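P22 protein (Trypanosoma brucei, PDB 3JV1) acts as an accessory factor for RNA editing specific to the cytochrome oxidase subunit II transcript, and belongs to the Mam33 family. Local coordinates at residues T43-R48 with L58-E63; N67-R72 with S90-E95; C102-G107 with S122-G127. All coordinates share one frame; numbering follows the deposited sequence.

Overall arrangement
All three contacts reach one antiparallel sheet whose six strands lie side by side in the order in which the chain makes them. Contact 1 comes first in sequence and pairs strands 46-51 and 54-63, its centre about 3 Å from the centre of the chain. Contact 2 follows, at one end of strands 72-80 and 83-92; its centre is about 14 Å from that of contact 1, and the two touch where Gly62 and Glu63 pack on Arg72 and Thr71. Contact 3, on the edge strand 95-104 of this chain's sheet, lies about 25 Å from contact 2, centre to centre. Contacts 1 and 3 both reach neighbouring subunits, so residues at the sheet's margins and in its loops meet the other two chains.

Contact 1: residues T43-R48 with L58-E63; sequences THFTMR and LQLTGE
With CG of His44 anti to its carbonyl carbon (chi1 -65°) and CG of Phe45 set between its backbone N and carbonyl carbon (chi1 61°), two consecutive rings reach segment 58-63 by different routes. The imidazole meets Glu63 tip to tip: NE2 gives a weak, bent hydrogen bond to Glu63 OE2 at 3.0 Å, with ring and carboxylate planes 46° apart. Glu63 is poorly ordered, so this link is probably loose. One face of the same ring lies against the backbone, where Thr61 C and Gly62 N lie over it, toward the rim, while His44 CB rests 3.5 Å from Leu60 O. Phe45 instead takes a methyl group over its face. Leu60 CD2 stands 3.9 Å from the ring centroid in a CH-pi contact, nearest to CE1, and Phe161 of helix 152-181 packs edge-to-face with this ring. Backbone bonds join the segments: Leu60 N reaches Phe45 O at 3.2 Å in an almost straight line, and Met47 and Leu58 exchange a reciprocal pair, Met47 N to Leu58 O and Leu58 N to Met47 O, both 2.7 Å. Beside that pair, Met47 CB and Leu58 CB touch at 3.8 Å on the face covered by helix 152-181. Thr46 and Gln59 form the adjacent non-hydrogen-bonded pair on the other face, and Thr46 OG1 bonds to Asp37 of strand 35-37. The arrangement is that of an antiparallel beta hairpin; its second strand carries a classic bulge on the other side, where Thr61 and Gly62 face Thr73 of strand 72-80.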
loop_
_atom_site.group_PDB
_atom_site.type_symbol
_atom_site.label_atom_id
_atom_site.label_comp_id
_atom_site.label_asym_id
_atom_site.label_seq_id
_atom_site.Cartn_x
_atom_site.Cartn_y
_atom_site.Cartn_z
ATOM N N THR A 43 -10.327 -13.651 -6.087
ATOM C CA THR A 43 -9.117 -14.449 -5.954
ATOM C C THR A 43 -8.662 -14.667 -4.502
ATOM O O THR A 43 -8.193 -15.751 -4.151
ATOM C CB THR A 43 -7.972 -13.829 -6.814
ATOM O OG1 THR A 43 -6.757 -14.574 -6.634
ATOM C CG2 THR A 43 -7.741 -12.395 -6.424
ATOM N N HIS A 44 -8.819 -13.660 -3.650
ATOM C CA HIS A 44 -8.416 -13.796 -2.251
ATOM C C HIS A 44 -9.528 -14.339 -1.353
ATOM O O HIS A 44 -10.202 -13.589 -0.660
ATOM C CB HIS A 44 -7.923 -12.447 -1.723
ATOM C CG HIS A 44 -6.672 -11.969 -2.392
ATOM N ND1 HIS A 44 -6.157 -10.709 -2.194
ATOM C CD2 HIS A 44 -5.835 -12.587 -3.259
ATOM C CE1 HIS A 44 -5.057 -10.567 -2.910
ATOM N NE2 HIS A 44 -4.839 -11.694 -3.565
ATOM N N PHE A 45 -9.704 -15.652 -1.359
ATOM C CA PHE A 45 -10.738 -16.292 -0.559
ATOM C C PHE A 45 -10.303 -16.532 0.888
ATOM O O PHE A 45 -9.132 -16.360 1.250
ATOM C CB PHE A 45 -11.140 -17.623 -1.207
ATOM C CG PHE A 45 -10.016 -18.622 -1.308
ATOM C CD1 PHE A 45 -9.737 -19.484 -0.253
ATOM C CD2 PHE A 45 -9.236 -18.701 -2.462
ATOM C CE1 PHE A 45 -8.699 -20.411 -0.343
ATOM C CE2 PHE A 45 -8.192 -19.622 -2.567
ATOM C CZ PHE A 45 -7.921 -20.482 -1.505
ATOM N N THR A 46 -11.258 -16.929 1.720
ATOM C CA THR A 46 -10.961 -17.196 3.116
ATOM C C THR A 46 -11.463 -18.585 3.494
ATOM O O THR A 46 -12.458 -19.063 2.955
ATOM C CB THR A 46 -11.633 -16.167 4.037
ATOM O OG1 THR A 46 -13.049 -16.364 4.005
ATOM C CG2 THR A 46 -11.327 -14.759 3.581
ATOM N N MET A 47 -10.756 -19.233 4.412
ATOM C CA MET A 47 -11.136 -20.558 4.893
ATOM C C MET A 47 -11.273 -20.474 6.409
ATOM O O MET A 47 -10.542 -19.731 7.054
ATOM C CB MET A 47 -10.069 -21.583 4.532
ATOM C CG MET A 47 -9.861 -21.783 3.038
ATOM S SD MET A 47 -8.583 -23.009 2.676
ATOM C CE MET A 47 -9.369 -24.488 3.313
ATOM N N ARG A 48 -12.209 -21.232 6.975
ATOM C CA ARG A 48 -12.427 -21.221 8.413
ATOM C C ARG A 48 -12.751 -22.613 8.954
ATOM O O ARG A 48 -13.312 -23.451 8.255
ATOM C CB ARG A 48 -13.586 -20.286 8.766
ATOM C CG ARG A 48 -13.504 -18.902 8.153
ATOM C CD ARG A 48 -14.622 -18.019 8.675
ATOM N NE ARG A 48 -14.547 -16.646 8.177
ATOM C CZ ARG A 48 -14.793 -16.283 6.921
ATOM N NH1 ARG A 48 -15.126 -17.189 6.013
ATOM N NH2 ARG A 48 -14.738 -15.003 6.577
ATOM N N LEU A 58 -8.211 -18.591 7.674
ATOM C CA LEU A 58 -7.192 -18.497 6.639
ATOM C C LEU A 58 -7.652 -17.463 5.624
ATOM O O LEU A 58 -8.685 -17.647 4.990
ATOM C CB LEU A 58 -7.028 -19.843 5.930
ATOM C CG LEU A 58 -6.045 -20.904 6.420
ATOM C CD1 LEU A 58 -4.696 -20.685 5.758
ATOM C CD2 LEU A 58 -5.946 -20.880 7.940
ATOM N N GLN A 59 -6.887 -16.389 5.468
ATOM C CA GLN A 59 -7.238 -15.333 4.516
ATOM C C GLN A 59 -6.081 -15.106 3.553
ATOM O O GLN A 59 -5.007 -14.679 3.984
ATOM C CB GLN A 59 -7.505 -14.003 5.237
ATOM C CG GLN A 59 -8.341 -14.091 6.492
ATOM C CD GLN A 59 -8.464 -12.749 7.198
ATOM O OE1 GLN A 59 -7.464 -12.073 7.449
ATOM N NE2 GLN A 59 -9.691 -12.362 7.530
ATOM N N LEU A 60 -6.282 -15.390 2.268
ATOM C CA LEU A 60 -5.227 -15.159 1.278
ATOM C C LEU A 60 -5.027 -13.657 1.209
ATOM O O LEU A 60 -6.001 -12.908 1.214
ATOM C CB LEU A 60 -5.642 -15.671 -0.101
ATOM C CG LEU A 60 -5.489 -17.159 -0.422
ATOM C CD1 LEU A 60 -4.025 -17.472 -0.644
ATOM C CD2 LEU A 60 -6.068 -18.003 0.694
ATOM N N THR A 61 -3.776 -13.213 1.156
ATOM C CA THR A 61 -3.500 -11.787 1.107
ATOM C C THR A 61 -2.778 -11.337 -0.160
ATOM O O THR A 61 -2.568 -10.141 -0.365
ATOM C CB THR A 61 -2.679 -11.328 2.341
ATOM O OG1 THR A 61 -1.467 -12.080 2.417
ATOM C CG2 THR A 61 -3.469 -11.528 3.617
ATOM N N GLY A 62 -2.393 -12.284 -1.011
ATOM C CA GLY A 62 -1.722 -11.907 -2.239
ATOM C C GLY A 62 -0.772 -12.926 -2.830
ATOM O O GLY A 62 -0.668 -14.058 -2.355
ATOM N N GLU A 63 -0.098 -12.503 -3.896
ATOM C CA GLU A 63 0.886 -13.302 -4.622
ATOM C C GLU A 63 2.046 -12.326 -4.743
ATOM O O GLU A 63 1.819 -11.145 -4.987
ATOM C CB GLU A 63 0.360 -13.664 -6.011
ATOM C CG GLU A 63 -1.020 -14.313 -6.020
ATOM C CD GLU A 63 -2.125 -13.370 -5.560
ATOM O OE1 GLU A 63 -2.262 -12.277 -6.148
ATOM O OE2 GLU A 63 -2.859 -13.723 -4.612
#

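Contact 2: residues N67-R72 with S90-E95; sequences NEEITR and SVEDGE
Thr71 lays its methyl CG2 against the aliphatic CG of Glu92, across the two segments, and its side chain can be followed outward from the backbone. Its CB lies 3.9 Å from Val91 O, the same carbonyl oxygen that Thr71 CA approaches at 3.6 Å in a CA-H...O contact. From CB the side chain forks. CG2, anti to the carbonyl carbon, meets Glu92 CG at 3.8 Å, the two side chains crossing obliquely. OG1 lies between the backbone N and the carbonyl carbon (chi1 63°) and hydrogen-bonds to Asp64, which also bonds to the Thr71 backbone. The fork therefore divides an apolar branch from a polar one.

Beyond its CG, Glu92 runs on in an extended chain, and its OE2 accepts a weak hydrogen bond from Ser90 OG at 3.3 Å; Ser90 OG also bonds to Asn99. Glu69 approaches from the loop: its OE1 is 4.4 Å from Glu92 OE1, and Asp93 is close by. Such a gathering of acidic groups would be expected to repel and may raise their proton affinities somewhat. The main chain supplies one bond across the segments, Val91 N to Arg72 O at 2.8 Å, although the position of that oxygen is less certain. Arg72 and Val91 form an antiparallel hydrogen-bonded pair, after which residues 92 to 95 reverse the chain in a type I' turn.

The contact sits near the start of strand 72-80 and toward the end of strand 83-92. Arg72 and Val91 point to the face covered by helix 152-181, where Arg72 forms a salt bridge with Asp159, while Ser90 and Glu92 pack against Val97 of strand 95-104.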
loop_
_atom_site.group_PDB
_atom_site.type_symbol
_atom_site.label_atom_id
_atom_site.label_comp_id
_atom_site.label_asym_id
_atom_site.label_seq_id
_atom_site.Cartn_x
_atom_site.Cartn_y
_atom_site.Cartn_z
ATOM N N ASN A 67 8.921 -14.355 -9.945
ATOM C CA ASN A 67 9.220 -15.722 -9.561
ATOM C C ASN A 67 8.884 -16.773 -10.602
ATOM O O ASN A 67 7.873 -16.680 -11.299
ATOM C CB ASN A 67 8.459 -16.033 -8.271
ATOM C CG ASN A 67 6.973 -15.700 -8.381
ATOM O OD1 ASN A 67 6.594 -14.717 -9.020
ATOM N ND2 ASN A 67 6.130 -16.507 -7.748
ATOM N N GLU A 68 9.747 -17.778 -10.694
ATOM C CA GLU A 68 9.528 -18.881 -11.614
ATOM C C GLU A 68 8.470 -19.741 -10.933
ATOM O O GLU A 68 7.600 -20.321 -11.587
ATOM C CB GLU A 68 10.817 -19.683 -11.805
ATOM C CG GLU A 68 11.965 -18.892 -12.408
ATOM C CD GLU A 68 11.595 -18.248 -13.729
ATOM O OE1 GLU A 68 11.004 -18.941 -14.584
ATOM O OE2 GLU A 68 11.900 -17.050 -13.915
ATOM N N GLU A 69 8.559 -19.803 -9.605
ATOM C CA GLU A 69 7.622 -20.559 -8.781
ATOM C C GLU A 69 6.661 -19.573 -8.123
ATOM O O GLU A 69 7.090 -18.601 -7.507
ATOM C CB GLU A 69 8.364 -21.334 -7.689
ATOM C CG GLU A 69 9.089 -20.438 -6.693
ATOM C CD GLU A 69 9.154 -21.036 -5.300
ATOM O OE1 GLU A 69 9.680 -20.362 -4.387
ATOM O OE2 GLU A 69 8.676 -22.176 -5.115
ATOM N N ILE A 70 5.365 -19.834 -8.248
ATOM C CA ILE A 70 4.332 -18.971 -7.679
ATOM C C ILE A 70 4.240 -19.099 -6.158
ATOM O O ILE A 70 3.983 -20.185 -5.636
ATOM C CB ILE A 70 2.949 -19.315 -8.272
ATOM C CG1 ILE A 70 3.045 -19.399 -9.799
ATOM C CG2 ILE A 70 1.928 -18.264 -7.849
ATOM C CD1 ILE A 70 1.803 -19.951 -10.475
ATOM N N THR A 71 4.448 -17.988 -5.452
ATOM C CA THR A 71 4.365 -17.990 -3.995
ATOM C C THR A 71 3.202 -17.111 -3.538
ATOM O O THR A 71 3.090 -15.950 -3.939
ATOM C CB THR A 71 5.677 -17.481 -3.344
ATOM O OG1 THR A 71 5.907 -16.120 -3.720
ATOM C CG2 THR A 71 6.855 -18.322 -3.795
ATOM N N ARG A 72 2.331 -17.671 -2.705
ATOM C CA ARG A 72 1.170 -16.942 -2.203
ATOM C C ARG A 72 1.324 -16.539 -0.739
ATOM O O ARG A 72 1.953 -17.243 0.048
ATOM C CB ARG A 72 -0.087 -17.797 -2.355
ATOM C CG ARG A 72 -0.364 -18.250 -3.780
ATOM C CD ARG A 72 -1.539 -19.212 -3.849
ATOM N NE ARG A 72 -1.851 -19.601 -5.225
ATOM C CZ ARG A 72 -0.993 -20.197 -6.050
ATOM N NH1 ARG A 72 0.238 -20.474 -5.643
ATOM N NH2 ARG A 72 -1.367 -20.523 -7.280
ATOM N N SER A 90 3.340 -17.598 3.972
ATOM C CA SER A 90 3.347 -17.738 2.532
ATOM C C SER A 90 3.527 -19.214 2.196
ATOM O O SER A 90 4.137 -19.966 2.958
ATOM C CB SER A 90 4.452 -16.880 1.912
ATOM O OG SER A 90 5.687 -17.082 2.561
ATOM N N VAL A 91 2.949 -19.638 1.079
ATOM C CA VAL A 91 3.057 -21.023 0.651
ATOM C C VAL A 91 4.136 -21.126 -0.413
ATOM O O VAL A 91 4.034 -20.518 -1.475
ATOM C CB VAL A 91 1.723 -21.551 0.071
ATOM C CG1 VAL A 91 1.922 -22.937 -0.522
ATOM C CG2 VAL A 91 0.668 -21.604 1.160
ATOM N N GLU A 92 5.180 -21.881 -0.104
ATOM C CA GLU A 92 6.289 -22.078 -1.023
ATOM C C GLU A 92 6.467 -23.573 -1.229
ATOM O O GLU A 92 6.896 -24.292 -0.329
ATOM C CB GLU A 92 7.563 -21.442 -0.456
ATOM C CG GLU A 92 7.506 -19.920 -0.432
ATOM C CD GLU A 92 8.644 -19.289 0.346
ATOM O OE1 GLU A 92 9.815 -19.481 -0.038
ATOM O OE2 GLU A 92 8.366 -18.591 1.346
ATOM N N ASP A 93 6.095 -24.027 -2.422
ATOM C CA ASP A 93 6.174 -25.434 -2.809
ATOM C C ASP A 93 5.457 -26.366 -1.840
ATOM O O ASP A 93 6.080 -27.201 -1.188
ATOM C CB ASP A 93 7.631 -25.879 -2.950
ATOM C CG ASP A 93 7.769 -27.181 -3.731
ATOM O OD1 ASP A 93 7.486 -27.173 -4.950
ATOM O OD2 ASP A 93 8.150 -28.210 -3.126
ATOM N N GLY A 94 4.142 -26.216 -1.746
ATOM C CA GLY A 94 3.357 -27.073 -0.876
ATOM C C GLY A 94 3.602 -26.983 0.616
ATOM O O GLY A 94 3.009 -27.748 1.377
ATOM N N GLU A 95 4.460 -26.066 1.053
ATOM C CA GLU A 95 4.730 -25.926 2.480
ATOM C C GLU A 95 4.451 -24.526 2.996
ATOM O O GLU A 95 4.581 -23.546 2.265
ATOM C CB GLU A 95 6.186 -26.268 2.799
ATOM C CG GLU A 95 6.615 -27.670 2.426
ATOM C CD GLU A 95 7.911 -28.062 3.109
ATOM O OE1 GLU A 95 8.888 -27.283 3.029
ATOM O OE2 GLU A 95 7.951 -29.149 3.726
#

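Contact 3: residues C102-G107 with S122-G127; sequences CFRHDG and SQLYMG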
loop_
_atom_site.group_PDB
_atom_site.type_symbol
_atom_site.label_atom_id
_atom_site.label_comp_id
_atom_site.label_asym_id
_atom_site.label_seq_id
_atom_site.Cartn_x
_atom_site.Cartn_y
_atom_site.Cartn_z
ATOM N N CYS A 102 2.267 -12.285 15.054
ATOM C CA CYS A 102 1.789 -11.136 15.805
ATOM C C CYS A 102 0.731 -11.583 16.791
ATOM O O CYS A 102 0.095 -12.628 16.614
ATOM C CB CYS A 102 1.137 -10.108 14.875
ATOM S SG CYS A 102 2.101 -9.682 13.440
ATOM N N PHE A 103 0.554 -10.788 17.837
ATOM C CA PHE A 103 -0.485 -11.069 18.802
ATOM C C PHE A 103 -1.398 -9.854 18.844
ATOM O O PHE A 103 -0.931 -8.723 18.930
ATOM C CB PHE A 103 0.060 -11.324 20.198
ATOM C CG PHE A 103 -0.997 -11.797 21.153
ATOM C CD1 PHE A 103 -1.473 -13.099 21.082
ATOM C CD2 PHE A 103 -1.575 -10.921 22.068
ATOM C CE1 PHE A 103 -2.513 -13.526 21.907
ATOM C CE2 PHE A 103 -2.616 -11.341 22.895
ATOM C CZ PHE A 103 -3.083 -12.647 22.811
ATOM N N ARG A 104 -2.700 -10.093 18.769
ATOM C CA ARG A 104 -3.664 -9.009 18.799
ATOM C C ARG A 104 -4.604 -9.129 19.989
ATOM O O ARG A 104 -5.411 -10.052 20.063
ATOM C CB ARG A 104 -4.469 -8.999 17.497
ATOM C CG ARG A 104 -3.613 -8.800 16.266
ATOM C CD ARG A 104 -2.904 -7.457 16.301
ATOM N NE ARG A 104 -2.037 -7.281 15.139
ATOM C CZ ARG A 104 -0.734 -7.029 15.210
ATOM N NH1 ARG A 104 -0.133 -6.914 16.392
ATOM N NH2 ARG A 104 -0.031 -6.902 14.094
ATOM N N HIS A 105 -4.487 -8.195 20.925
ATOM C CA HIS A 105 -5.347 -8.199 22.099
ATOM C C HIS A 105 -6.783 -7.906 21.675
ATOM O O HIS A 105 -7.736 -8.455 22.232
ATOM C CB HIS A 105 -4.871 -7.144 23.100
ATOM C CG HIS A 105 -3.672 -7.564 23.888
ATOM N ND1 HIS A 105 -3.733 -8.513 24.884
ATOM C CD2 HIS A 105 -2.375 -7.181 23.812
ATOM C CE1 HIS A 105 -2.527 -8.697 25.389
ATOM N NE2 HIS A 105 -1.684 -7.901 24.756
ATOM N N ASP A 106 -6.929 -7.038 20.683
ATOM C CA ASP A 106 -8.244 -6.679 20.181
ATOM C C ASP A 106 -8.594 -7.627 19.041
ATOM O O ASP A 106 -8.368 -7.311 17.872
ATOM C CB ASP A 106 -8.238 -5.237 19.678
ATOM C CG ASP A 106 -9.627 -4.732 19.340
ATOM O OD1 ASP A 106 -10.514 -5.568 19.069
ATOM O OD2 ASP A 106 -9.826 -3.499 19.336
ATOM N N GLY A 107 -9.132 -8.793 19.395
ATOM C CA GLY A 107 -9.506 -9.790 18.408
ATOM C C GLY A 107 -10.482 -9.267 17.372
ATOM O O GLY A 107 -10.423 -9.642 16.204
ATOM N N SER A 122 -1.506 -1.865 11.021
ATOM C CA SER A 122 -0.175 -1.669 10.447
ATOM C C SER A 122 0.733 -0.871 11.387
ATOM O O SER A 122 1.949 -0.832 11.208
ATOM C CB SER A 122 -0.268 -0.944 9.098
ATOM O OG SER A 122 -0.428 0.453 9.280
ATOM N N GLN A 123 0.136 -0.240 12.391
ATOM C CA GLN A 123 0.892 0.553 13.358
ATOM C C GLN A 123 1.238 -0.245 14.608
ATOM O O GLN A 123 1.926 0.251 15.492
ATOM C CB GLN A 123 0.090 1.790 13.764
ATOM C CG GLN A 123 -0.217 2.727 12.607
ATOM C CD GLN A 123 -0.927 3.981 13.058
ATOM O OE1 GLN A 123 -2.049 3.927 13.562
ATOM N NE2 GLN A 123 -0.273 5.123 12.885
ATOM N N LEU A 124 0.762 -1.482 14.678
ATOM C CA LEU A 124 1.013 -2.331 15.841
ATOM C C LEU A 124 2.311 -3.123 15.714
ATOM O O LEU A 124 2.857 -3.274 14.619
ATOM C CB LEU A 124 -0.152 -3.305 16.039
ATOM C CG LEU A 124 -1.538 -2.677 16.159
ATOM C CD1 LEU A 124 -2.580 -3.781 16.224
ATOM C CD2 LEU A 124 -1.604 -1.784 17.396
ATOM N N TYR A 125 2.788 -3.627 16.849
ATOM C CA TYR A 125 4.003 -4.430 16.898
ATOM C C TYR A 125 3.789 -5.621 15.979
ATOM O O TYR A 125 2.746 -6.276 16.035
ATOM C CB TYR A 125 4.255 -4.912 18.328
ATOM C CG TYR A 125 5.509 -5.741 18.502
ATOM C CD1 TYR A 125 6.747 -5.278 18.051
ATOM C CD2 TYR A 125 5.465 -6.970 19.158
ATOM C CE1 TYR A 125 7.910 -6.021 18.250
ATOM C CE2 TYR A 125 6.620 -7.716 19.366
ATOM C CZ TYR A 125 7.835 -7.235 18.910
ATOM O OH TYR A 125 8.972 -7.975 19.122
ATOM N N MET A 126 4.773 -5.895 15.130
ATOM C CA MET A 126 4.670 -6.993 14.178
ATOM C C MET A 126 5.416 -8.248 14.618
ATOM O O MET A 126 5.672 -9.142 13.810
ATOM C CB MET A 126 5.189 -6.532 12.824
ATOM C CG MET A 126 4.387 -5.384 12.222
ATOM S SD MET A 126 2.676 -5.866 11.903
ATOM C CE MET A 126 2.913 -7.001 10.548
ATOM N N GLY A 127 5.754 -8.311 15.899
ATOM C CA GLY A 127 6.479 -9.455 16.418
ATOM C C GLY A 127 7.942 -9.394 16.030
ATOM O O GLY A 127 8.341 -8.510 15.272
HETATM O O HOH W 1 2.511 -8.648 17.872
#
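Tyr125 O takes three donors, two of them from one guanidinium. Arg104 NH1 makes the firm bond, 3.0 Å and nearly straight (165°), lying in the carbonyl plane, with the oxygen almost in the guanidinium plane. Arg104 NH2 adds a weak one at 3.4 Å, and a water that accepts from Phe103 N donates to the same oxygen at 3.0 Å. NH1 also reaches back to Phe103 O at 3.2 Å, from above that carbonyl plane.

The arginine gets there by folding: chi2 of -62° turns CD back. The guanidinium has Leu124 CB over one face and Cys102 CB over the opposite one, both offset toward the rim. Leu124 CD1 touches Arg104 CD and NE, while Met126 SD lies at the guanidinium edge, 3.6 Å from NH2. Cys102 SG is 4.0 Å from Met126 CE.

Around this, Phe103 packs edge-to-face on Phe180 of the third subunit, and Tyr125 rests on Tyr170 of that same chain. The chemistry implies that a buried arginine, its charge probably eased in part by the carbonyl dipoles of Phe103 and Tyr125, ties edge strand 95-104 to the loop after helix 115-121, at the interface with the third subunit.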